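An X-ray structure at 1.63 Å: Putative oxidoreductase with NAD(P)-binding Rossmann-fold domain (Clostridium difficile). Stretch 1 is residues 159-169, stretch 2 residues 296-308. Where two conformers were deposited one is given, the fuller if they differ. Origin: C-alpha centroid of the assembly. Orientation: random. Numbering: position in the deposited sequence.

Stretch 1 (159-169) RFDSTLIDDYI
Stretch 2, residues 296-308: AQRLLEKIINSVK

The most unusual feature of this contact is a pi-type turn in the first helix, at 164-168, that lies where the knob of the second helix, Leu-300, packs. In this turn Ile-169 N bonds weakly to Leu-164 O at 2.9 Å, and Tyr-168 N bonds weakly to Thr-163 O at 3.4 Å. Asp-167 has phi/psi of -127/-47; its phi is well outside the usual helical range, while its psi is normal. The side chain of Leu-300 sits among Leu-164, Ile-165, Tyr-168 and Ile-169.

Stretch 1 is helical from Phe-160 on, and the helix continues past Ile-169; Arg-159 is at the N-cap position (phi/psi -60/146). Stretch 2 enters already helical, from earlier in the chain, and stays helical over most of its length. The helices run nearly antiparallel, at 155°, and their axes approach to 10.0 Å. The CA-CA register is Asp-161 to Ile-304 at 6.3 Å, Ile-165 to Gln-297 at 6.6 Å and Ile-169 to Ala-296 at 6.2 Å. No hydrogen bond crosses between the stretches. Apolar packing joins them and buries 561 Å² in total.

Leu-300 (chi1 m, chi2 t) points toward the first helix. Its CD1 lies 3.4 Å from Leu-164 O and 3.6 Å from Ile-169 CB. Its CD2 meets the edge of the Tyr-168 ring, 3.6 Å from CD2 of that residue. Tyr-168 (chi1 t, chi2 52°) starts sideways, and its ring comes nearer. Its OH is hydrogen-bonded elsewhere in the structure.

Ile-165 (m, m) also starts sideways. Its CD1 reaches Leu-300 CB at 3.8 Å and Gln-297 CG at 4.0 Å. Gln-297 (t, t) thus offers aliphatic carbon here, while its NE2 is hydrogen-bonded elsewhere. Ile-169 (t, t) places CG1 3.9 Å from Ala-296 CB. Ala-296 points its CB toward the first helix and is buried there, and this lone methyl is enough to make the contact.

Ile-304 (m, t) carries the packing toward the other end. Its CG1 lies 3.8 Å from Leu-164 CD1; Leu-164 is m, t. Ile-304 CD1 lies 3.9 Å from Ile-165 CG1 and 3.6 Å from Asp-161 CB. Asp-161 (chi1 p) therefore contributes its CB methylene to an apolar contact.

Phe-160 (chi1 p, chi2 -81°) is buried and points toward stretch 2. Its CZ is 3.8 Å from Val-307 CG2, and its CE2 is 4.4 Å from Ile-304 CG1. Both partners lie oblique to the ring. Val-307 (chi1 t, phi/psi -81/112) follows the helix and turns its side chain toward Phe-160. Just before it, Ser-306 (chi1 p) donates from OG to Ile-303 O at 2.7 Å. Ser-162, Asp-166 and Asp-167 point away from the contact.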

# COMPACT_ATOMS: atom_id res chain seq x y z
N ARG A 159 -26.23 5.99 25.73
CA ARG A 159 -25.27 6.42 26.73
C ARG A 159 -23.92 5.72 26.50
O ARG A 159 -23.86 4.58 26.05
CB ARG A 159 -25.80 6.19 28.14
CG ARG A 159 -25.05 6.98 29.19
CD ARG A 159 -25.66 6.87 30.57
NE ARG A 159 -24.87 7.66 31.52
CZ ARG A 159 -25.14 7.80 32.81
NH1 ARG A 159 -26.20 7.20 33.36
NH2 ARG A 159 -24.34 8.54 33.56
N PHE A 160 -22.84 6.44 26.79
CA PHE A 160 -21.48 5.93 26.51
C PHE A 160 -21.19 4.55 27.12
O PHE A 160 -20.46 3.76 26.53
CB PHE A 160 -20.44 6.93 26.97
CG PHE A 160 -20.26 6.96 28.46
CD1 PHE A 160 -21.13 7.66 29.27
CD2 PHE A 160 -19.22 6.25 29.05
CE1 PHE A 160 -20.98 7.67 30.65
CE2 PHE A 160 -19.05 6.26 30.43
CZ PHE A 160 -19.94 6.97 31.23
N ASP A 161 -21.72 4.27 28.31
CA ASP A 161 -21.44 2.98 28.96
C ASP A 161 -21.91 1.78 28.12
O ASP A 161 -21.26 0.74 28.10
CB ASP A 161 -21.98 2.91 30.40
CG ASP A 161 -23.47 3.21 30.51
OD1 ASP A 161 -24.01 4.06 29.75
OD2 ASP A 161 -24.12 2.60 31.38
N SER A 162 -23.03 1.93 27.43
CA SER A 162 -23.54 0.88 26.54
C SER A 162 -22.54 0.61 25.42
O SER A 162 -22.22 -0.53 25.12
CB SER A 162 -24.88 1.29 25.95
OG SER A 162 -25.78 1.59 26.99
N THR A 163 -22.04 1.67 24.80
CA THR A 163 -21.06 1.53 23.72
C THR A 163 -19.74 0.91 24.23
O THR A 163 -19.15 0.07 23.57
CB THR A 163 -20.80 2.90 23.07
OG1 THR A 163 -22.06 3.49 22.72
CG2 THR A 163 -19.96 2.76 21.82
N LEU A 164 -19.30 1.28 25.42
CA LEU A 164 -18.09 0.69 25.96
C LEU A 164 -18.22 -0.84 26.14
O LEU A 164 -17.39 -1.59 25.67
CB LEU A 164 -17.72 1.34 27.29
CG LEU A 164 -17.24 2.79 27.25
CD1 LEU A 164 -16.93 3.28 28.67
CD2 LEU A 164 -16.01 2.98 26.32
N ILE A 165 -19.31 -1.26 26.78
CA ILE A 165 -19.55 -2.67 27.08
C ILE A 165 -19.83 -3.51 25.83
O ILE A 165 -19.49 -4.69 25.78
CB ILE A 165 -20.74 -2.82 28.06
CG1 ILE A 165 -20.42 -2.15 29.39
CG2 ILE A 165 -21.03 -4.28 28.31
CD1 ILE A 165 -19.27 -2.80 30.12
N ASP A 166 -20.42 -2.87 24.83
CA ASP A 166 -20.85 -3.52 23.59
C ASP A 166 -19.76 -3.61 22.53
O ASP A 166 -19.70 -4.60 21.80
CB ASP A 166 -22.03 -2.73 23.00
CG ASP A 166 -22.70 -3.44 21.85
OD1 ASP A 166 -23.03 -4.65 21.98
OD2 ASP A 166 -22.93 -2.78 20.81
N ASP A 167 -18.91 -2.59 22.44
CA ASP A 167 -17.92 -2.54 21.38
C ASP A 167 -16.49 -2.33 21.84
O ASP A 167 -15.60 -3.05 21.41
CB ASP A 167 -18.29 -1.48 20.36
CG ASP A 167 -17.63 -1.71 19.00
OD1 ASP A 167 -16.93 -2.74 18.82
OD2 ASP A 167 -17.81 -0.86 18.10
N TYR A 168 -16.24 -1.38 22.74
CA TYR A 168 -14.88 -1.18 23.24
C TYR A 168 -14.38 -2.43 23.96
O TYR A 168 -13.17 -2.65 24.05
CB TYR A 168 -14.82 0.00 24.18
CG TYR A 168 -13.44 0.50 24.56
CD1 TYR A 168 -12.48 0.82 23.59
CD2 TYR A 168 -13.13 0.76 25.87
CE1 TYR A 168 -11.22 1.34 23.95
CE2 TYR A 168 -11.86 1.26 26.25
CZ TYR A 168 -10.92 1.57 25.28
OH TYR A 168 -9.70 2.10 25.67
N ILE A 169 -15.31 -3.26 24.42
CA ILE A 169 -14.96 -4.49 25.11
C ILE A 169 -14.09 -5.38 24.22
O ILE A 169 -13.24 -6.11 24.73
CB ILE A 169 -16.23 -5.26 25.60
CG1 ILE A 169 -15.87 -6.34 26.62
CG2 ILE A 169 -17.00 -5.86 24.41
CD1 ILE A 169 -17.10 -6.94 27.30
N ALA A 296 -12.51 -8.43 30.89
CA ALA A 296 -12.56 -7.18 30.14
C ALA A 296 -13.74 -6.32 30.65
O ALA A 296 -13.62 -5.10 30.87
CB ALA A 296 -12.68 -7.44 28.64
N GLN A 297 -14.88 -6.96 30.87
CA GLN A 297 -16.06 -6.25 31.35
C GLN A 297 -15.84 -5.63 32.74
O GLN A 297 -16.28 -4.51 33.00
CB GLN A 297 -17.27 -7.16 31.37
CG GLN A 297 -18.58 -6.43 31.58
CD GLN A 297 -19.76 -7.37 31.56
OE1 GLN A 297 -19.59 -8.59 31.42
NE2 GLN A 297 -20.96 -6.82 31.75
N ARG A 298 -15.13 -6.36 33.58
CA ARG A 298 -14.79 -5.89 34.92
C ARG A 298 -13.96 -4.62 34.82
O ARG A 298 -14.21 -3.65 35.54
CB ARG A 298 -14.04 -6.99 35.69
CG ARG A 298 -13.85 -6.71 37.13
CD ARG A 298 -12.93 -7.76 37.77
NE ARG A 298 -13.50 -9.11 37.72
CZ ARG A 298 -14.51 -9.54 38.48
NH1 ARG A 298 -15.10 -8.75 39.37
NH2 ARG A 298 -14.93 -10.80 38.35
N LEU A 299 -13.00 -4.59 33.90
CA LEU A 299 -12.17 -3.42 33.74
C LEU A 299 -13.02 -2.26 33.26
O LEU A 299 -12.89 -1.13 33.74
CB LEU A 299 -11.02 -3.71 32.78
CG LEU A 299 -10.01 -2.60 32.52
CD1 LEU A 299 -9.55 -1.99 33.83
CD2 LEU A 299 -8.83 -3.18 31.74
N LEU A 300 -13.93 -2.53 32.33
CA LEU A 300 -14.83 -1.48 31.82
C LEU A 300 -15.79 -0.93 32.88
O LEU A 300 -16.08 0.27 32.88
CB LEU A 300 -15.61 -1.97 30.61
CG LEU A 300 -14.75 -2.20 29.36
CD1 LEU A 300 -15.55 -2.85 28.25
CD2 LEU A 300 -14.14 -0.89 28.90
N GLU A 301 -16.28 -1.78 33.78
CA GLU A 301 -17.14 -1.32 34.87
C GLU A 301 -16.37 -0.36 35.78
O GLU A 301 -16.91 0.64 36.24
CB GLU A 301 -17.73 -2.50 35.65
CG GLU A 301 -18.86 -3.20 34.92
CD GLU A 301 -19.72 -4.12 35.83
OE1 GLU A 301 -19.45 -4.26 37.04
OE2 GLU A 301 -20.69 -4.70 35.30
N LYS A 302 -15.10 -0.66 36.02
CA LYS A 302 -14.25 0.23 36.82
C LYS A 302 -14.11 1.59 36.13
O LYS A 302 -14.23 2.65 36.76
CB LYS A 302 -12.93 -0.49 37.05
CG LYS A 302 -11.88 0.16 37.94
CD LYS A 302 -11.10 -0.95 38.67
CE LYS A 302 -9.61 -0.72 38.69
NZ LYS A 302 -9.04 -1.13 37.37
N ILE A 303 -13.90 1.57 34.81
CA ILE A 303 -13.81 2.79 34.04
C ILE A 303 -15.13 3.57 34.08
O ILE A 303 -15.16 4.79 34.35
CB ILE A 303 -13.44 2.46 32.58
CG1 ILE A 303 -12.02 1.91 32.51
CG2 ILE A 303 -13.58 3.66 31.70
CD1 ILE A 303 -11.73 1.21 31.21
N ILE A 304 -16.24 2.88 33.82
CA ILE A 304 -17.56 3.49 33.85
C ILE A 304 -17.87 4.11 35.24
O ILE A 304 -18.37 5.24 35.33
CB ILE A 304 -18.65 2.48 33.46
CG1 ILE A 304 -18.52 2.13 31.96
CG2 ILE A 304 -20.05 3.04 33.76
CD1 ILE A 304 -19.23 0.85 31.55
N ASN A 305 -17.52 3.39 36.29
CA ASN A 305 -17.77 3.88 37.66
C ASN A 305 -16.88 5.05 38.09
O ASN A 305 -17.21 5.76 39.06
CB ASN A 305 -17.67 2.72 38.65
CG ASN A 305 -18.85 1.75 38.54
OD1 ASN A 305 -19.98 2.16 38.23
ND2 ASN A 305 -18.61 0.47 38.80
N SER A 306 -15.78 5.26 37.39
CA SER A 306 -14.86 6.36 37.70
C SER A 306 -15.33 7.67 37.06
O SER A 306 -14.74 8.72 37.34
CB SER A 306 -13.44 6.05 37.22
OG SER A 306 -13.34 6.15 35.81
N VAL A 307 -16.37 7.61 36.23
CA VAL A 307 -16.90 8.79 35.54
C VAL A 307 -17.81 9.57 36.47
O VAL A 307 -18.91 9.11 36.80
CB VAL A 307 -17.69 8.41 34.27
CG1 VAL A 307 -18.33 9.65 33.65
CG2 VAL A 307 -16.79 7.69 33.27
N LYS A 308 -17.36 10.76 36.86
CA LYS A 308 -18.08 11.63 37.80
C LYS A 308 -19.40 12.14 37.22
O LYS A 308 -19.52 13.29 36.79
CB LYS A 308 -17.21 12.81 38.19
CG LYS A 308 -15.85 12.44 38.78
CD LYS A 308 -14.99 13.68 38.99
CE LYS A 308 -13.55 13.32 39.34
NZ LYS A 308 -12.70 14.54 39.48
OXT LYS A 308 -20.39 11.41 37.16